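Local coordinates for F-actin-capping protein subunit alpha (Dictyostelium discoideum, PDB 4AKR) that caps the fast-growing barbed ends of actin filaments independently of calcium, blocking subunit exchange there without severing the filament, at residues 16-21 with 49-54; 106-111 with 139-144; 116-121 with 222-227; 151-156 with 166-171; 185-190 with 203-208. All blocks are in the same frame, centred on the assembly; numbering follows the deposited sequence.

Contact 1: residues 16-21 with 49-54; sequences LNAPPC and REYNTS
The helical N-terminal region of the capping-protein alpha subunit is tied together here, where the turn 16-21 between helix 4-16 and helix 23-31 meets helix 44-55. Y51 carries the contact. Its first torsion sets CG anti to the backbone N (chi1 179°), so the ring is thrust out from the helix and along the turn, meeting the main-chain oxygens with its edge. A18 O lies in the ring plane, 3.5 Å from Y51 CE1, while the methyl CB of A18 comes up to that same ring carbon at 4.2 Å. At the tip, Y51 OH stands 3.0 Å from P19 O and equally far from a water that accepts from C21 N, so the phenol reaches the chain just where two prolines stiffen it. The ring is also stacked with F23 of helix 23-31. At the other end of the turn L16 CD2 lies across the aliphatic part of E50 at about a right angle, 3.4 Å from E50 CG. A second water donates to L16 O and, weakly, to S54 OG. The loop and helix 44-55 belong to the helical N-terminal stalk of the capping-protein alpha subunit.

Contact 2: residues 106-111 with 139-144; sequences EIEQDI and GTKVSE
K141, on the edge strand 134-142, offers a chain that can be read atom by atom against the loop leading into helix 112-129. Its CB lies 3.7 Å from E108 OE1, and its CG packs obliquely on I111 CG2 at 3.6 Å. The chain then bends twice (chi3 -68°, chi4 -67°), which brings CD and CE past the D110 carboxylate, with CE only 3.0 Å from D110 OD2. The ammonium arrives tip to tip with D110 and straddles its two oxygens, both of which use syn lone pairs. In the other direction K141 NZ forms a salt bridge with E108 OE1 at 2.6 Å, coming from above the carboxylate plane. E108 OE1 has a second donor in K141 N, 2.9 Å away on its syn lone pair, and E108 OE2 takes the hydroxyl of T140 at 2.8 Å. Both oxygens are thereby engaged, which fixes the turn of the E108 carboxylate. Beside this network, I111 CD1 lies against the strand backbone, 3.3 Å from T140 N. If both acids are ionised, the network probably carries net negative charge, which would favour a protonated lysine; paired charges, hydrogen bonds and the packing of I111 hold the loop to the sheet edge.

Contact 3: residues 116-121 with 222-227; sequences AAFDEE and VNAFKA
F225 lays one face of its ring over the backbone of helix 112-129, with the carbonyl carbon of E121 4.0 Å above the ring plane and over its centre. The E121 side chain starts across the same ring, its CB approaching F225 CD2 to 3.3 Å. It then turns away: with a bend at chi2 (-56°) the carboxylate leaves the aromatic ring and comes to rest beside V222, where E121 CD touches V222 CG2 at 3.8 Å, while its charge is paired with K124 one turn further along the same helix. The second phenylalanine, F118, sits one helical turn before E121. The F118 and F225 side chains cross obliquely, and their closest atoms are F118 CD2 and F225 CE2, 4.1 Å apart. F118 CE2 meets the methyl CB of A224 at 3.9 Å, the small residue letting the ring lie against the helix. No direct hydrogen bond joins the segments. An alanine at F225 would take away the ring that lies over the E121 backbone and against F118, and would probably loosen the packing between the two helices. The local axes cross at -41°, 9.5 Å apart. Both helices lie on the same side of the central sheet: F118 reaches V137 of strand 134-142 and I148 of strand 145-158, while F225 touches V150 as well as A122 and Y125 of helix 112-129.

Contact 4: residues 151-156 with 166-171; sequences CISTCI and RWRSVW
The guanidinium of R166 carries C155 CB on one face, 3.7 Å above its plane and toward the rim. A bend at chi3 (-76°) folds the arginine back over the neighbouring strand, bringing its NH1 to 2.9 Å from S153 OG; that hydroxyl is bonded to M56 O, and R166 NE to Q55. On the opposite sheet face the W167 indole has S169 OG at its edge, in the ring plane, accepting from W167 NE1 at 2.8 Å. E232 of helix 217-248 holds the same serine hydroxyl, and Y130 meets W167 edge-to-face. W167 CB rests against T154 CG2, 3.7 Å away. Between these two faces the backbones pair in register: I152 with S169 and T154 with W167 are hydrogen-bonded pairs, the straightest bond running from S169 N to I152 O at 2.9 Å (173°). S153 and R168 face each other as a non-hydrogen-bonded pair between them. This is an antiparallel beta hairpin, strands 145-158 and 163-175, at the heart of the capping-protein sheet.

Contact 5: residues 185-190 with 203-208; sequences NGKVQV and NTVTQK
Four main-chain bonds in two antiparallel hydrogen-bonded pairs, G186 with K208 and V188 with T206, satisfy both the N-H and the C=O of each residue. The shortest runs from G186 N to K208 O, 2.6 Å and nearly straight (170°). Toward V190 the pattern loosens: V190 N lies 3.2 Å from T204 O, well above that carbonyl plane, and makes a weak second bond to T204 OG1, whereas the return bond from T204 N to V190 O lies in the carbonyl plane at 2.9 Å. A chi1 of 72° sets the T204 hydroxyl for the weak bond. The segments belong to the hairpin of strands 181-194 and 198-213, the last two in this subunit's five-stranded antiparallel sheet, and N203 to V205 pair onward with a strand of the partner subunit, extending the sheet. A water 2.8 Å from T204 OG1 donates to T206 OG1 and weakly to V188 O; T206 OG1 also bonds to the partner subunit's backbone. On the other face Q189 lies alongside V205, its CG 3.7 Å from V205 CG2. An alanine at Q189 would remove the CG and amide along V205 and R168, and would probably leave that face less well packed.

Overall arrangement
Contacts 4 and 5 form one continuous piece of the central sheet: R168 O lies 2.8 Å from Q189 N, and the contact centres are about 10 Å apart. Contact 1 sits on one face of this piece, its centre about 13 Å from that of contact 4, and is tied to it by S54 O and R168 NH1 at 2.7 Å. Contact 3 packs helices on the opposite face, closing a long excursion of the chain that includes contacts 4 and 5. Contact 2 fastens the lead-in of helix 112-129 to the far edge strand, its nearest atoms about 5 Å from contact 3. In contact 5, N203 to V205 pair with a partner-subunit strand, so the sheet continues there.

Contact 1: residues 16-21 with 49-54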
# COMPACT_ATOMS: atom_id res chain seq x y z
N LEU A 16 11.86 -6.13 -4.82
CA LEU A 16 11.54 -6.74 -3.54
C LEU A 16 10.22 -6.26 -2.95
O LEU A 16 9.63 -6.94 -2.11
CB LEU A 16 12.66 -6.48 -2.53
CG LEU A 16 13.96 -7.28 -2.69
CD1 LEU A 16 15.03 -6.70 -1.77
CD2 LEU A 16 13.70 -8.74 -2.37
N ASN A 17 9.76 -5.10 -3.39
CA ASN A 17 8.53 -4.53 -2.85
C ASN A 17 7.30 -4.64 -3.73
O ASN A 17 6.28 -3.98 -3.47
CB ASN A 17 8.77 -3.08 -2.47
CG ASN A 17 9.49 -2.95 -1.15
OD1 ASN A 17 8.89 -3.10 -0.09
ND2 ASN A 17 10.79 -2.69 -1.20
N ALA A 18 7.38 -5.47 -4.77
CA ALA A 18 6.25 -5.65 -5.67
C ALA A 18 5.08 -6.27 -4.92
O ALA A 18 5.27 -7.13 -4.05
CB ALA A 18 6.65 -6.54 -6.84
N PRO A 19 3.86 -5.83 -5.22
CA PRO A 19 2.70 -6.40 -4.53
C PRO A 19 2.52 -7.85 -4.97
O PRO A 19 3.10 -8.30 -5.97
CB PRO A 19 1.54 -5.50 -4.97
CG PRO A 19 1.97 -5.02 -6.32
CD PRO A 19 3.45 -4.75 -6.14
N PRO A 20 1.71 -8.62 -4.23
CA PRO A 20 1.47 -10.02 -4.56
C PRO A 20 0.80 -10.21 -5.92
O PRO A 20 -0.08 -9.44 -6.32
CB PRO A 20 0.59 -10.50 -3.41
CG PRO A 20 -0.19 -9.25 -3.04
CD PRO A 20 0.91 -8.20 -3.07
N CYS A 21 1.23 -11.25 -6.64
CA CYS A 21 0.66 -11.57 -7.94
C CYS A 21 0.96 -10.60 -9.07
O CYS A 21 0.51 -10.81 -10.19
CB CYS A 21 -0.86 -11.71 -7.83
SG CYS A 21 -1.39 -13.03 -6.75
N ARG A 49 14.66 -14.90 -5.80
CA ARG A 49 14.56 -15.96 -4.81
C ARG A 49 13.97 -15.46 -3.48
O ARG A 49 13.14 -16.13 -2.85
CB ARG A 49 15.94 -16.57 -4.58
CG ARG A 49 16.08 -17.43 -3.34
CD ARG A 49 17.41 -18.17 -3.36
NE ARG A 49 17.70 -18.78 -2.07
CZ ARG A 49 18.30 -18.14 -1.07
NH1 ARG A 49 18.67 -16.88 -1.22
NH2 ARG A 49 18.53 -18.77 0.08
N GLU A 50 14.40 -14.27 -3.06
CA GLU A 50 13.93 -13.66 -1.82
C GLU A 50 12.43 -13.38 -1.88
O GLU A 50 11.70 -13.64 -0.93
CB GLU A 50 14.70 -12.36 -1.56
CG GLU A 50 14.18 -11.49 -0.42
CD GLU A 50 14.07 -12.23 0.91
OE1 GLU A 50 14.90 -13.12 1.17
OE2 GLU A 50 13.16 -11.89 1.70
N TYR A 51 11.97 -12.86 -3.02
CA TYR A 51 10.56 -12.58 -3.23
C TYR A 51 9.75 -13.88 -3.27
O TYR A 51 8.81 -14.06 -2.49
CB TYR A 51 10.36 -11.83 -4.56
CG TYR A 51 8.91 -11.52 -4.88
CD1 TYR A 51 8.29 -10.38 -4.35
CD2 TYR A 51 8.16 -12.37 -5.67
CE1 TYR A 51 6.96 -10.11 -4.61
CE2 TYR A 51 6.82 -12.11 -5.94
CZ TYR A 51 6.23 -10.98 -5.40
OH TYR A 51 4.91 -10.71 -5.70
N ASN A 52 10.11 -14.77 -4.19
CA ASN A 52 9.40 -16.03 -4.35
C ASN A 52 9.21 -16.77 -3.03
O ASN A 52 8.10 -17.17 -2.69
CB ASN A 52 10.12 -16.96 -5.32
CG ASN A 52 10.07 -16.47 -6.75
OD1 ASN A 52 9.08 -15.86 -7.17
ND2 ASN A 52 11.12 -16.74 -7.51
N THR A 53 10.30 -16.95 -2.29
CA THR A 53 10.23 -17.67 -1.03
C THR A 53 9.51 -16.94 0.10
O THR A 53 8.83 -17.58 0.89
CB THR A 53 11.64 -18.09 -0.56
OG1 THR A 53 12.51 -16.95 -0.58
CG2 THR A 53 12.22 -19.16 -1.47
N SER A 54 9.65 -15.62 0.18
CA SER A 54 8.97 -14.89 1.25
C SER A 54 7.48 -14.77 0.96
O SER A 54 6.68 -14.64 1.88
CB SER A 54 9.61 -13.51 1.46
OG SER A 54 9.68 -12.77 0.26
O HOH W 1 10.07 -9.77 -1.20
O HOH W 2 3.16 -13.10 -5.65

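Contact 2: residues 106-111 with 139-144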
# COMPACT_ATOMS: atom_id res chain seq x y z
N GLU A 106 16.07 -36.60 2.43
CA GLU A 106 15.81 -35.24 2.92
C GLU A 106 14.77 -35.22 4.04
O GLU A 106 14.78 -34.34 4.89
CB GLU A 106 15.31 -34.34 1.79
CG GLU A 106 16.31 -34.10 0.67
CD GLU A 106 16.55 -35.33 -0.17
OE1 GLU A 106 15.57 -35.99 -0.57
OE2 GLU A 106 17.73 -35.64 -0.44
N ILE A 107 13.86 -36.18 4.01
CA ILE A 107 12.81 -36.26 5.02
C ILE A 107 13.30 -37.07 6.21
O ILE A 107 13.82 -38.17 6.05
CB ILE A 107 11.54 -36.91 4.42
CG1 ILE A 107 11.09 -36.11 3.19
CG2 ILE A 107 10.44 -36.99 5.48
CD1 ILE A 107 9.95 -36.75 2.41
N GLU A 108 13.14 -36.52 7.41
CA GLU A 108 13.56 -37.22 8.62
C GLU A 108 12.52 -38.26 8.99
O GLU A 108 11.47 -37.93 9.54
CB GLU A 108 13.75 -36.22 9.76
CG GLU A 108 14.96 -35.33 9.58
CD GLU A 108 15.00 -34.20 10.57
OE1 GLU A 108 14.88 -34.47 11.79
OE2 GLU A 108 15.16 -33.03 10.13
N GLN A 109 12.83 -39.53 8.70
CA GLN A 109 11.91 -40.63 8.99
C GLN A 109 11.60 -40.87 10.46
O GLN A 109 10.50 -41.29 10.79
CB GLN A 109 12.44 -41.94 8.38
CG GLN A 109 12.55 -41.96 6.86
CD GLN A 109 11.27 -41.53 6.18
OE1 GLN A 109 10.19 -41.99 6.53
NE2 GLN A 109 11.39 -40.65 5.19
N ASP A 110 12.55 -40.60 11.35
CA ASP A 110 12.31 -40.87 12.76
C ASP A 110 11.18 -40.07 13.42
O ASP A 110 10.67 -40.46 14.46
CB ASP A 110 13.60 -40.72 13.57
CG ASP A 110 14.26 -39.37 13.39
OD1 ASP A 110 13.62 -38.44 12.85
OD2 ASP A 110 15.43 -39.23 13.81
N ILE A 111 10.79 -38.96 12.80
CA ILE A 111 9.72 -38.13 13.34
C ILE A 111 8.61 -37.94 12.30
O ILE A 111 7.66 -37.18 12.50
CB ILE A 111 10.25 -36.74 13.75
CG1 ILE A 111 10.72 -35.99 12.51
CG2 ILE A 111 11.43 -36.90 14.69
CD1 ILE A 111 11.20 -34.59 12.81
N GLY A 139 9.15 -31.03 8.87
CA GLY A 139 9.48 -31.55 10.19
C GLY A 139 10.98 -31.66 10.38
O GLY A 139 11.73 -31.84 9.41
N THR A 140 11.43 -31.55 11.63
CA THR A 140 12.85 -31.65 11.93
C THR A 140 13.08 -31.79 13.43
O THR A 140 12.26 -31.32 14.24
CB THR A 140 13.62 -30.42 11.43
OG1 THR A 140 15.02 -30.63 11.61
CG2 THR A 140 13.20 -29.19 12.21
N LYS A 141 14.18 -32.43 13.80
CA LYS A 141 14.53 -32.63 15.20
C LYS A 141 15.31 -31.44 15.74
O LYS A 141 16.25 -30.96 15.10
CB LYS A 141 15.38 -33.90 15.37
CG LYS A 141 14.61 -35.20 15.19
CD LYS A 141 15.54 -36.41 15.27
CE LYS A 141 16.49 -36.46 14.08
NZ LYS A 141 15.76 -36.72 12.81
N VAL A 142 14.91 -30.97 16.92
CA VAL A 142 15.59 -29.85 17.56
C VAL A 142 15.83 -30.21 19.02
O VAL A 142 15.16 -31.10 19.55
CB VAL A 142 14.74 -28.56 17.49
CG1 VAL A 142 14.55 -28.17 16.05
CG2 VAL A 142 13.41 -28.77 18.18
N SER A 143 16.77 -29.52 19.66
CA SER A 143 17.13 -29.77 21.06
C SER A 143 15.96 -30.14 21.96
O SER A 143 16.01 -31.14 22.67
CB SER A 143 17.84 -28.54 21.64
OG SER A 143 18.99 -28.21 20.88
N GLU A 144 14.92 -29.32 21.93
CA GLU A 144 13.73 -29.54 22.75
C GLU A 144 12.80 -30.64 22.23
O GLU A 144 11.72 -30.86 22.78
CB GLU A 144 12.94 -28.24 22.89
CG GLU A 144 12.53 -27.62 21.56
CD GLU A 144 13.66 -26.88 20.85
OE1 GLU A 144 14.73 -27.49 20.60
OE2 GLU A 144 13.48 -25.69 20.54

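Contact 3: residues 116-121 with 222-227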
# COMPACT_ATOMS: atom_id res chain seq x y z
N ALA A 116 3.50 -36.37 9.44
CA ALA A 116 2.35 -36.92 8.71
C ALA A 116 1.03 -36.68 9.42
O ALA A 116 0.03 -36.36 8.79
CB ALA A 116 2.56 -38.43 8.46
N ALA A 117 1.02 -36.86 10.74
CA ALA A 117 -0.19 -36.61 11.50
C ALA A 117 -0.55 -35.12 11.42
O ALA A 117 -1.73 -34.78 11.34
CB ALA A 117 -0.00 -37.03 12.94
N PHE A 118 0.45 -34.24 11.43
CA PHE A 118 0.16 -32.81 11.32
C PHE A 118 -0.28 -32.45 9.91
O PHE A 118 -1.17 -31.62 9.70
CB PHE A 118 1.40 -31.96 11.66
CG PHE A 118 1.56 -31.68 13.13
CD1 PHE A 118 1.79 -32.72 14.04
CD2 PHE A 118 1.48 -30.37 13.62
CE1 PHE A 118 1.95 -32.45 15.41
CE2 PHE A 118 1.64 -30.10 14.99
CZ PHE A 118 1.87 -31.14 15.88
N ASP A 119 0.33 -33.10 8.93
CA ASP A 119 0.00 -32.83 7.54
C ASP A 119 -1.48 -33.11 7.24
O ASP A 119 -2.11 -32.34 6.52
CB ASP A 119 0.91 -33.65 6.61
CG ASP A 119 1.09 -33.00 5.26
OD1 ASP A 119 0.32 -32.07 4.95
OD2 ASP A 119 2.00 -33.42 4.50
N GLU A 120 -2.04 -34.19 7.79
CA GLU A 120 -3.46 -34.50 7.56
C GLU A 120 -4.34 -33.35 8.03
O GLU A 120 -5.32 -32.98 7.38
CB GLU A 120 -3.90 -35.76 8.31
CG GLU A 120 -3.32 -37.09 7.84
CD GLU A 120 -3.95 -38.30 8.55
OE1 GLU A 120 -4.20 -38.21 9.78
OE2 GLU A 120 -4.19 -39.33 7.89
N GLU A 121 -3.99 -32.79 9.19
CA GLU A 121 -4.77 -31.70 9.75
C GLU A 121 -4.60 -30.38 8.99
O GLU A 121 -5.58 -29.66 8.77
CB GLU A 121 -4.40 -31.51 11.23
CG GLU A 121 -4.68 -32.73 12.09
CD GLU A 121 -6.14 -33.18 12.00
OE1 GLU A 121 -7.04 -32.34 12.23
OE2 GLU A 121 -6.38 -34.37 11.69
N VAL A 222 -4.18 -32.92 16.06
CA VAL A 222 -5.56 -32.46 16.14
C VAL A 222 -5.72 -31.31 17.12
O VAL A 222 -6.38 -30.31 16.81
CB VAL A 222 -6.50 -33.61 16.57
CG1 VAL A 222 -7.89 -33.07 16.89
CG2 VAL A 222 -6.60 -34.64 15.44
N ASN A 223 -5.12 -31.44 18.29
CA ASN A 223 -5.24 -30.40 19.29
C ASN A 223 -4.41 -29.17 18.97
O ASN A 223 -4.72 -28.08 19.43
CB ASN A 223 -4.89 -30.96 20.67
CG ASN A 223 -5.83 -32.08 21.07
OD1 ASN A 223 -7.05 -31.96 20.91
ND2 ASN A 223 -5.29 -33.17 21.59
N ALA A 224 -3.37 -29.33 18.16
CA ALA A 224 -2.54 -28.18 17.81
C ALA A 224 -3.33 -27.32 16.84
O ALA A 224 -3.31 -26.09 16.92
CB ALA A 224 -1.24 -28.64 17.16
N PHE A 225 -4.05 -27.97 15.92
CA PHE A 225 -4.85 -27.27 14.94
C PHE A 225 -6.13 -26.69 15.51
O PHE A 225 -6.68 -25.73 14.97
CB PHE A 225 -5.14 -28.18 13.74
CG PHE A 225 -4.07 -28.12 12.69
CD1 PHE A 225 -4.12 -27.15 11.69
CD2 PHE A 225 -2.96 -28.96 12.76
CE1 PHE A 225 -3.07 -27.01 10.79
CE2 PHE A 225 -1.91 -28.82 11.87
CZ PHE A 225 -1.96 -27.85 10.88
N LYS A 226 -6.60 -27.26 16.61
CA LYS A 226 -7.79 -26.71 17.25
C LYS A 226 -7.36 -25.35 17.80
O LYS A 226 -8.07 -24.35 17.65
CB LYS A 226 -8.26 -27.61 18.39
CG LYS A 226 -9.21 -28.71 17.96
CD LYS A 226 -9.83 -29.42 19.15
CE LYS A 226 -10.84 -30.45 18.69
NZ LYS A 226 -11.35 -31.26 19.83
N ALA A 227 -6.18 -25.31 18.40
CA ALA A 227 -5.64 -24.08 18.97
C ALA A 227 -5.32 -23.08 17.87
O ALA A 227 -5.78 -21.93 17.91
CB ALA A 227 -4.38 -24.39 19.78
O HOH W 3 -8.15 -29.87 14.30

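Contact 4: residues 151-156 with 166-171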
# COMPACT_ATOMS: atom_id res chain seq x y z
N CYS A 151 3.01 -24.10 6.83
CA CYS A 151 2.93 -22.94 5.97
C CYS A 151 1.64 -22.99 5.16
O CYS A 151 1.28 -24.03 4.62
CB CYS A 151 4.11 -22.90 4.99
SG CYS A 151 5.75 -22.90 5.74
N ILE A 152 0.94 -21.86 5.08
CA ILE A 152 -0.28 -21.76 4.30
C ILE A 152 -0.16 -20.49 3.48
O ILE A 152 0.23 -19.45 4.00
CB ILE A 152 -1.54 -21.67 5.19
CG1 ILE A 152 -1.61 -22.89 6.12
CG2 ILE A 152 -2.79 -21.59 4.31
CD1 ILE A 152 -2.92 -23.07 6.85
N SER A 153 -0.48 -20.56 2.19
CA SER A 153 -0.37 -19.39 1.33
C SER A 153 -1.44 -19.39 0.26
O SER A 153 -1.59 -20.36 -0.48
CB SER A 153 1.01 -19.34 0.68
OG SER A 153 1.26 -18.05 0.13
N THR A 154 -2.18 -18.28 0.18
CA THR A 154 -3.24 -18.17 -0.80
C THR A 154 -3.34 -16.74 -1.31
O THR A 154 -3.28 -15.79 -0.54
CB THR A 154 -4.60 -18.58 -0.20
OG1 THR A 154 -5.60 -18.55 -1.23
CG2 THR A 154 -5.01 -17.63 0.92
N CYS A 155 -3.50 -16.61 -2.62
CA CYS A 155 -3.58 -15.31 -3.25
C CYS A 155 -4.72 -15.22 -4.24
O CYS A 155 -5.39 -16.21 -4.54
CB CYS A 155 -2.27 -15.03 -3.99
SG CYS A 155 -1.88 -16.30 -5.24
N ILE A 156 -4.93 -14.01 -4.74
CA ILE A 156 -5.97 -13.75 -5.72
C ILE A 156 -5.50 -12.61 -6.62
O ILE A 156 -4.81 -11.69 -6.17
CB ILE A 156 -7.29 -13.36 -5.04
CG1 ILE A 156 -8.37 -13.19 -6.09
CG2 ILE A 156 -7.11 -12.08 -4.25
CD1 ILE A 156 -9.75 -13.01 -5.50
N ARG A 166 -3.12 -11.48 -0.85
CA ARG A 166 -2.46 -12.70 -0.42
C ARG A 166 -2.62 -12.83 1.08
O ARG A 166 -2.71 -11.82 1.79
CB ARG A 166 -0.97 -12.69 -0.78
CG ARG A 166 -0.25 -13.98 -0.37
CD ARG A 166 1.25 -13.96 -0.67
NE ARG A 166 1.58 -14.15 -2.08
CZ ARG A 166 1.35 -15.27 -2.77
NH1 ARG A 166 0.77 -16.32 -2.19
NH2 ARG A 166 1.73 -15.35 -4.04
N TRP A 167 -2.68 -14.06 1.55
CA TRP A 167 -2.78 -14.36 2.97
C TRP A 167 -1.69 -15.39 3.21
O TRP A 167 -1.64 -16.42 2.54
CB TRP A 167 -4.15 -14.94 3.33
CG TRP A 167 -4.28 -15.33 4.79
CD1 TRP A 167 -3.57 -16.29 5.46
CD2 TRP A 167 -5.18 -14.76 5.75
NE1 TRP A 167 -3.97 -16.34 6.78
CE2 TRP A 167 -4.96 -15.42 6.98
CE3 TRP A 167 -6.16 -13.75 5.69
CZ2 TRP A 167 -5.68 -15.10 8.14
CZ3 TRP A 167 -6.87 -13.44 6.85
CH2 TRP A 167 -6.62 -14.12 8.05
N ARG A 168 -0.80 -15.10 4.15
CA ARG A 168 0.28 -16.00 4.49
C ARG A 168 0.25 -16.32 5.98
O ARG A 168 0.17 -15.42 6.81
CB ARG A 168 1.64 -15.37 4.16
CG ARG A 168 2.01 -15.36 2.70
CD ARG A 168 3.26 -14.55 2.47
NE ARG A 168 2.99 -13.12 2.59
CZ ARG A 168 3.92 -12.17 2.64
NH1 ARG A 168 5.20 -12.50 2.59
NH2 ARG A 168 3.57 -10.90 2.74
N SER A 169 0.29 -17.61 6.30
CA SER A 169 0.31 -18.07 7.68
C SER A 169 1.47 -19.04 7.84
O SER A 169 1.63 -19.96 7.03
CB SER A 169 -0.99 -18.80 8.06
OG SER A 169 -2.07 -17.91 8.20
N VAL A 170 2.30 -18.83 8.85
CA VAL A 170 3.42 -19.72 9.13
C VAL A 170 3.39 -20.01 10.62
O VAL A 170 3.68 -19.13 11.45
CB VAL A 170 4.78 -19.08 8.76
CG1 VAL A 170 5.92 -19.98 9.23
CG2 VAL A 170 4.88 -18.88 7.24
N TRP A 171 2.99 -21.24 10.96
CA TRP A 171 2.91 -21.68 12.35
C TRP A 171 4.00 -22.68 12.63
O TRP A 171 4.11 -23.71 11.96
CB TRP A 171 1.56 -22.33 12.66
CG TRP A 171 0.42 -21.36 12.78
CD1 TRP A 171 -0.36 -20.88 11.77
CD2 TRP A 171 -0.00 -20.70 13.98
NE1 TRP A 171 -1.25 -19.95 12.27
CE2 TRP A 171 -1.05 -19.82 13.62
CE3 TRP A 171 0.40 -20.75 15.32
CZ2 TRP A 171 -1.70 -19.01 14.54
CZ3 TRP A 171 -0.24 -19.94 16.24
CH2 TRP A 171 -1.28 -19.08 15.85

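Contact 5: residues 185-190 with 203-208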
# COMPACT_ATOMS: atom_id res chain seq x y z
N ASN A 185 3.96 -20.98 17.59
CA ASN A 185 4.18 -19.56 17.34
C ASN A 185 3.75 -19.28 15.92
O ASN A 185 4.30 -19.85 14.97
CB ASN A 185 5.66 -19.19 17.49
CG ASN A 185 6.12 -19.21 18.94
OD1 ASN A 185 7.22 -19.68 19.24
ND2 ASN A 185 5.28 -18.71 19.84
N GLY A 186 2.76 -18.40 15.79
CA GLY A 186 2.26 -18.08 14.48
C GLY A 186 2.53 -16.67 14.03
O GLY A 186 2.54 -15.73 14.83
N LYS A 187 2.78 -16.52 12.73
CA LYS A 187 3.02 -15.22 12.13
C LYS A 187 2.12 -15.15 10.89
O LYS A 187 2.31 -15.89 9.92
CB LYS A 187 4.49 -15.07 11.73
CG LYS A 187 4.78 -13.75 11.05
CD LYS A 187 6.23 -13.64 10.63
CE LYS A 187 6.51 -12.30 10.00
NZ LYS A 187 7.94 -12.17 9.58
N VAL A 188 1.12 -14.28 10.95
CA VAL A 188 0.18 -14.11 9.86
C VAL A 188 0.42 -12.77 9.15
O VAL A 188 0.63 -11.75 9.80
CB VAL A 188 -1.27 -14.14 10.39
CG1 VAL A 188 -2.25 -14.03 9.23
CG2 VAL A 188 -1.51 -15.40 11.17
N GLN A 189 0.39 -12.78 7.82
CA GLN A 189 0.57 -11.55 7.05
C GLN A 189 -0.50 -11.48 5.98
O GLN A 189 -0.68 -12.43 5.21
CB GLN A 189 1.95 -11.51 6.37
CG GLN A 189 3.08 -11.02 7.25
CD GLN A 189 4.41 -11.01 6.52
OE1 GLN A 189 4.99 -12.06 6.24
NE2 GLN A 189 4.91 -9.81 6.21
N VAL A 190 -1.20 -10.35 5.92
CA VAL A 190 -2.26 -10.17 4.95
C VAL A 190 -1.98 -8.95 4.08
O VAL A 190 -1.65 -7.87 4.59
CB VAL A 190 -3.63 -9.99 5.64
CG1 VAL A 190 -4.75 -9.96 4.61
CG2 VAL A 190 -3.85 -11.11 6.64
N ASN A 203 -1.79 -3.80 4.65
CA ASN A 203 -0.63 -4.61 5.03
C ASN A 203 -0.71 -4.95 6.51
O ASN A 203 -0.73 -4.06 7.36
CB ASN A 203 0.67 -3.85 4.77
CG ASN A 203 1.02 -3.74 3.29
OD1 ASN A 203 1.42 -4.72 2.65
ND2 ASN A 203 0.86 -2.54 2.73
N THR A 204 -0.76 -6.24 6.83
CA THR A 204 -0.84 -6.66 8.22
C THR A 204 0.23 -7.69 8.58
O THR A 204 0.68 -8.46 7.73
CB THR A 204 -2.22 -7.27 8.56
OG1 THR A 204 -2.35 -8.55 7.93
CG2 THR A 204 -3.34 -6.36 8.07
N VAL A 205 0.63 -7.67 9.85
CA VAL A 205 1.62 -8.60 10.39
C VAL A 205 1.20 -8.84 11.83
O VAL A 205 1.21 -7.92 12.65
CB VAL A 205 3.05 -8.02 10.40
CG1 VAL A 205 3.98 -8.96 11.14
CG2 VAL A 205 3.54 -7.83 8.99
N THR A 206 0.84 -10.08 12.12
CA THR A 206 0.38 -10.47 13.45
C THR A 206 1.15 -11.69 13.94
O THR A 206 1.37 -12.63 13.18
CB THR A 206 -1.11 -10.83 13.44
OG1 THR A 206 -1.84 -9.82 12.74
CG2 THR A 206 -1.65 -10.95 14.84
N GLN A 207 1.55 -11.67 15.21
CA GLN A 207 2.28 -12.79 15.81
C GLN A 207 1.48 -13.27 17.01
O GLN A 207 1.09 -12.47 17.86
CB GLN A 207 3.67 -12.37 16.26
CG GLN A 207 4.46 -11.61 15.21
CD GLN A 207 5.92 -12.01 15.20
OE1 GLN A 207 6.78 -11.22 14.83
NE2 GLN A 207 6.20 -13.25 15.60
N LYS A 208 1.25 -14.58 17.06
CA LYS A 208 0.49 -15.19 18.15
C LYS A 208 1.17 -16.46 18.62
O LYS A 208 1.96 -17.06 17.90
CB LYS A 208 -0.92 -15.55 17.66
CG LYS A 208 -1.75 -14.38 17.18
CD LYS A 208 -2.27 -13.56 18.34
CE LYS A 208 -3.17 -12.44 17.85
NZ LYS A 208 -3.76 -11.67 18.99
O HOH W 4 -1.77 -10.47 9.92